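Local coordinates for putative alcohol dehydrogenase (PDB 4J6F), which probably acts as a zinc-binding, NAD(P)-dependent alcohol dehydrogenase that interconverts alcohols with aldehydes or ketones, at residues Thr209-Ile223 and Arg273-Leu286. Residues are numbered along the deposited sequence; the frame is centred on the assembly and turned at random.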
loop_
_atom_site.group_PDB
_atom_site.type_symbol
_atom_site.label_atom_id
_atom_site.label_comp_id
_atom_site.label_asym_id
_atom_site.label_seq_id
_atom_site.Cartn_x
_atom_site.Cartn_y
_atom_site.Cartn_z
ATOM N N THR A 209 15.984 3.131 7.966
ATOM C CA THR A 209 15.899 4.573 7.729
ATOM C C THR A 209 14.491 5.008 7.320
ATOM O O THR A 209 13.878 4.422 6.420
ATOM C CB THR A 209 16.916 5.058 6.672
ATOM O OG1 THR A 209 18.238 4.678 7.070
ATOM C CG2 THR A 209 16.874 6.580 6.538
ATOM N N VAL A 210 13.983 6.042 7.980
ATOM C CA VAL A 210 12.700 6.601 7.589
ATOM C C VAL A 210 12.859 8.037 7.088
ATOM O O VAL A 210 13.453 8.879 7.773
ATOM C CB VAL A 210 11.646 6.479 8.722
ATOM C CG1 VAL A 210 12.145 7.064 10.031
ATOM C CG2 VAL A 210 10.338 7.117 8.305
ATOM N N LEU A 211 12.369 8.305 5.881
ATOM C CA LEU A 211 12.314 9.677 5.370
ATOM C C LEU A 211 10.954 10.292 5.743
ATOM O O LEU A 211 9.890 9.720 5.426
ATOM C CB LEU A 211 12.525 9.711 3.855
ATOM C CG LEU A 211 12.651 11.075 3.167
ATOM C CD1 LEU A 211 13.912 11.797 3.609
ATOM C CD2 LEU A 211 12.656 10.917 1.653
ATOM N N VAL A 212 11.000 11.434 6.434
ATOM C CA VAL A 212 9.797 12.065 6.973
ATOM C C VAL A 212 9.582 13.433 6.341
ATOM O O VAL A 212 10.368 14.360 6.571
ATOM C CB VAL A 212 9.887 12.259 8.507
ATOM C CG1 VAL A 212 8.555 12.740 9.050
ATOM C CG2 VAL A 212 10.313 10.976 9.203
ATOM N N THR A 213 8.520 13.563 5.553
ATOM C CA THR A 213 8.182 14.846 4.945
ATOM C C THR A 213 7.255 15.613 5.876
ATOM O O THR A 213 6.544 15.012 6.674
ATOM C CB THR A 213 7.445 14.668 3.623
ATOM O OG1 THR A 213 6.154 14.120 3.899
ATOM C CG2 THR A 213 8.211 13.754 2.689
ATOM N N GLY A 214 7.248 16.939 5.754
ATOM C CA GLY A 214 6.498 17.804 6.677
ATOM C C GLY A 214 7.016 17.665 8.091
ATOM O O GLY A 214 6.256 17.679 9.054
ATOM N N ALA A 215 8.326 17.532 8.206
ATOM C CA ALA A 215 8.946 17.087 9.445
ATOM C C ALA A 215 8.760 18.040 10.623
ATOM O O ALA A 215 8.804 17.598 11.764
ATOM C CB ALA A 215 10.413 16.812 9.211
ATOM N N SER A 216 8.546 19.329 10.356
ATOM C CA SER A 216 8.391 20.306 11.440
ATOM C C SER A 216 6.960 20.425 11.968
ATOM O O SER A 216 6.735 21.043 13.015
ATOM C CB SER A 216 8.933 21.680 11.035
ATOM O OG SER A 216 7.948 22.459 10.384
ATOM N N GLY A 217 6.010 19.845 11.229
ATOM C CA GLY A 217 4.615 19.719 11.652
ATOM C C GLY A 217 4.370 18.718 12.783
ATOM O O GLY A 217 5.285 17.999 13.208
ATOM N N GLY A 218 3.122 18.669 13.260
ATOM C CA GLY A 218 2.734 17.866 14.416
ATOM C C GLY A 218 3.186 16.433 14.289
ATOM O O GLY A 218 4.069 15.963 15.018
ATOM N N VAL A 219 2.589 15.746 13.331
ATOM C CA VAL A 219 2.871 14.340 13.100
ATOM C C VAL A 219 4.323 14.119 12.683
ATOM O O VAL A 219 4.971 13.189 13.166
ATOM C CB VAL A 219 1.901 13.757 12.059
ATOM C CG1 VAL A 219 2.151 12.267 11.902
ATOM C CG2 VAL A 219 0.458 14.027 12.472
ATOM N N GLY A 220 4.829 14.990 11.806
ATOM C CA GLY A 220 6.207 14.928 11.320
ATOM C C GLY A 220 7.172 14.818 12.469
ATOM O O GLY A 220 7.917 13.846 12.577
ATOM N N SER A 221 7.118 15.807 13.354
ATOM C CA SER A 221 7.996 15.869 14.513
ATOM C C SER A 221 7.864 14.629 15.357
ATOM O O SER A 221 8.861 14.106 15.846
ATOM C CB SER A 221 7.662 17.085 15.357
ATOM O OG SER A 221 8.003 18.254 14.643
ATOM N N ALA A 222 6.632 14.158 15.519
ATOM C CA ALA A 222 6.381 13.039 16.393
ATOM C C ALA A 222 7.074 11.833 15.818
ATOM O O ALA A 222 7.763 11.102 16.527
ATOM C CB ALA A 222 4.888 12.788 16.525
ATOM N N ILE A 223 6.917 11.641 14.517
ATOM C CA ILE A 223 7.508 10.497 13.880
ATOM C C ILE A 223 9.016 10.490 14.047
ATOM O O ILE A 223 9.597 9.431 14.272
ATOM C CB ILE A 223 7.091 10.388 12.417
ATOM C CG1 ILE A 223 5.756 9.682 12.363
ATOM C CG2 ILE A 223 8.104 9.575 11.625
ATOM C CD1 ILE A 223 5.029 9.926 11.085
ATOM N N ARG A 273 22.952 5.161 2.674
ATOM C CA ARG A 273 21.993 4.138 3.128
ATOM C C ARG A 273 20.674 4.266 2.364
ATOM O O ARG A 273 20.173 5.379 2.183
ATOM C CB ARG A 273 21.697 4.261 4.624
ATOM C CG ARG A 273 22.868 4.656 5.510
ATOM C CD ARG A 273 22.522 4.388 6.965
ATOM N NE ARG A 273 22.366 2.952 7.194
ATOM C CZ ARG A 273 23.248 2.186 7.830
ATOM N NH1 ARG A 273 24.358 2.708 8.338
ATOM N NH2 ARG A 273 23.008 0.889 7.973
ATOM N N PRO A 274 20.106 3.133 1.908
ATOM C CA PRO A 274 18.846 3.261 1.186
ATOM C C PRO A 274 17.688 3.582 2.141
ATOM O O PRO A 274 17.763 3.298 3.348
ATOM C CB PRO A 274 18.665 1.881 0.529
ATOM C CG PRO A 274 19.927 1.128 0.791
ATOM C CD PRO A 274 20.503 1.723 2.034
ATOM N N ILE A 275 16.642 4.189 1.597
ATOM C CA ILE A 275 15.495 4.589 2.384
ATOM C C ILE A 275 14.526 3.425 2.477
ATOM O O ILE A 275 14.028 2.950 1.460
ATOM C CB ILE A 275 14.791 5.813 1.761
ATOM C CG1 ILE A 275 15.762 6.991 1.634
ATOM C CG2 ILE A 275 13.557 6.193 2.568
ATOM C CD1 ILE A 275 16.402 7.436 2.936
ATOM N N ASP A 276 14.267 2.977 3.699
ATOM C CA ASP A 276 13.411 1.823 3.937
ATOM C C ASP A 276 11.949 2.230 3.953
ATOM O O ASP A 276 11.080 1.511 3.452
ATOM C CB ASP A 276 13.790 1.164 5.267
ATOM C CG ASP A 276 15.221 0.634 5.264
ATOM O OD1 ASP A 276 15.517 -0.262 4.439
ATOM O OD2 ASP A 276 16.049 1.126 6.063
ATOM N N VAL A 277 11.686 3.392 4.543
ATOM C CA VAL A 277 10.331 3.849 4.779
ATOM C C VAL A 277 10.234 5.332 4.491
ATOM O O VAL A 277 11.133 6.101 4.839
ATOM C CB VAL A 277 9.882 3.605 6.237
ATOM C CG1 VAL A 277 8.523 4.248 6.481
ATOM C CG2 VAL A 277 9.843 2.111 6.559
ATOM N N VAL A 278 9.141 5.721 3.849
ATOM C CA VAL A 278 8.803 7.111 3.713
ATOM C C VAL A 278 7.540 7.333 4.524
ATOM O O VAL A 278 6.558 6.604 4.368
ATOM C CB VAL A 278 8.582 7.492 2.239
ATOM C CG1 VAL A 278 7.816 8.804 2.112
ATOM C CG2 VAL A 278 9.910 7.584 1.513
ATOM N N ALA A 279 7.610 8.305 5.435
ATOM C CA ALA A 279 6.462 8.817 6.176
ATOM C C ALA A 279 6.126 10.168 5.547
ATOM O O ALA A 279 6.893 11.137 5.655
ATOM C CB ALA A 279 6.803 8.969 7.649
ATOM N N ASP A 280 5.001 10.218 4.849
ATOM C CA ASP A 280 4.615 11.396 4.082
ATOM C C ASP A 280 3.481 12.151 4.754
ATOM O O ASP A 280 2.435 11.573 5.050
ATOM C CB ASP A 280 4.181 10.969 2.689
ATOM C CG ASP A 280 3.900 12.134 1.777
ATOM O OD1 ASP A 280 4.339 13.276 2.053
ATOM O OD2 ASP A 280 3.237 11.895 0.752
ATOM N N LEU A 281 3.682 13.440 4.996
ATOM C CA LEU A 281 2.614 14.247 5.565
ATOM C C LEU A 281 2.261 15.418 4.684
ATOM O O LEU A 281 1.414 16.245 5.039
ATOM C CB LEU A 281 2.976 14.692 6.965
ATOM C CG LEU A 281 2.965 13.388 7.751
ATOM C CD1 LEU A 281 4.152 13.274 8.706
ATOM C CD2 LEU A 281 1.611 13.163 8.409
ATOM N N VAL A 282 2.947 15.503 3.553
ATOM C CA VAL A 282 2.739 16.550 2.570
ATOM C C VAL A 282 1.964 16.110 1.329
ATOM O O VAL A 282 1.012 16.756 0.938
ATOM C CB VAL A 282 4.094 17.124 2.130
ATOM C CG1 VAL A 282 3.909 18.278 1.172
ATOM C CG2 VAL A 282 4.886 17.564 3.337
ATOM N N GLY A 283 2.366 14.997 0.728
ATOM C CA GLY A 283 1.771 14.537 -0.515
ATOM C C GLY A 283 1.935 15.544 -1.635
ATOM O O GLY A 283 2.999 16.159 -1.782
ATOM N N GLY A 284 0.879 15.713 -2.426
ATOM C CA GLY A 284 0.872 16.671 -3.529
ATOM C C GLY A 284 1.962 16.481 -4.570
ATOM O O GLY A 284 2.175 15.372 -5.060
ATOM N N PRO A 285 2.685 17.564 -4.900
ATOM C CA PRO A 285 3.670 17.456 -5.978
ATOM C C PRO A 285 4.932 16.675 -5.553
ATOM O O PRO A 285 5.758 16.338 -6.392
ATOM C CB PRO A 285 3.993 18.916 -6.291
ATOM C CG PRO A 285 3.767 19.647 -4.995
ATOM C CD PRO A 285 2.816 18.831 -4.151
ATOM N N LEU A 286 5.064 16.375 -4.264
ATOM C CA LEU A 286 6.192 15.591 -3.761
ATOM C C LEU A 286 6.024 14.057 -3.918
ATOM O O LEU A 286 7.001 13.307 -3.870
ATOM C CB LEU A 286 6.406 15.931 -2.286
ATOM C CG LEU A 286 7.785 16.378 -1.813
ATOM C CD1 LEU A 286 8.131 17.741 -2.409
ATOM C CD2 LEU A 286 7.779 16.436 -0.292
#
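Thr209 opens the pairing of two neighbouring parallel strands, 209-212 and 277-280, in the central sheet of the Rossmann-type nucleotide-binding domain. Its backbone N donates to the anti lone pair of Asp276 OD2 at 2.8 Å, nearly straight at 168°, while Arg295 forms a salt bridge with the other carboxylate oxygen. Thr209 O accepts from both Asp276 N and Val277 N. Val210 CG2 then lies 3.9 Å from Val277 CG1, and Leu211, on the other face, sets CB against Ile275 CG2 and Val278 CG2. Leu211 N and O bond to Val277 O and Ala279 N, and Thr213 N reaches Ala279 O. Asp280, its OD2 held by Tyr300, has CG anti to the backbone N (chi1 -174°), which carries OD1 back to the Thr213 hydroxyl. OD1 accepts from three donors: Thr213 OG1 at 2.7 Å, through its anti lone pair, Val282 N, closing an Asx turn, and Gly283 N, making an Asx motif. Beyond the strand comes the glycine-rich turn into helix 218-229, as in nucleotide-binding Rossmann folds. Gly214 runs past Val282, whose CG2 lies beside the Gly214 N. From the helix, Val219 CG1 meets Leu281 CD2 at 3.6 Å, the side chains crossing at about a right angle, and Ile223 CD1 packs on Ala279 CB at 4.0 Å.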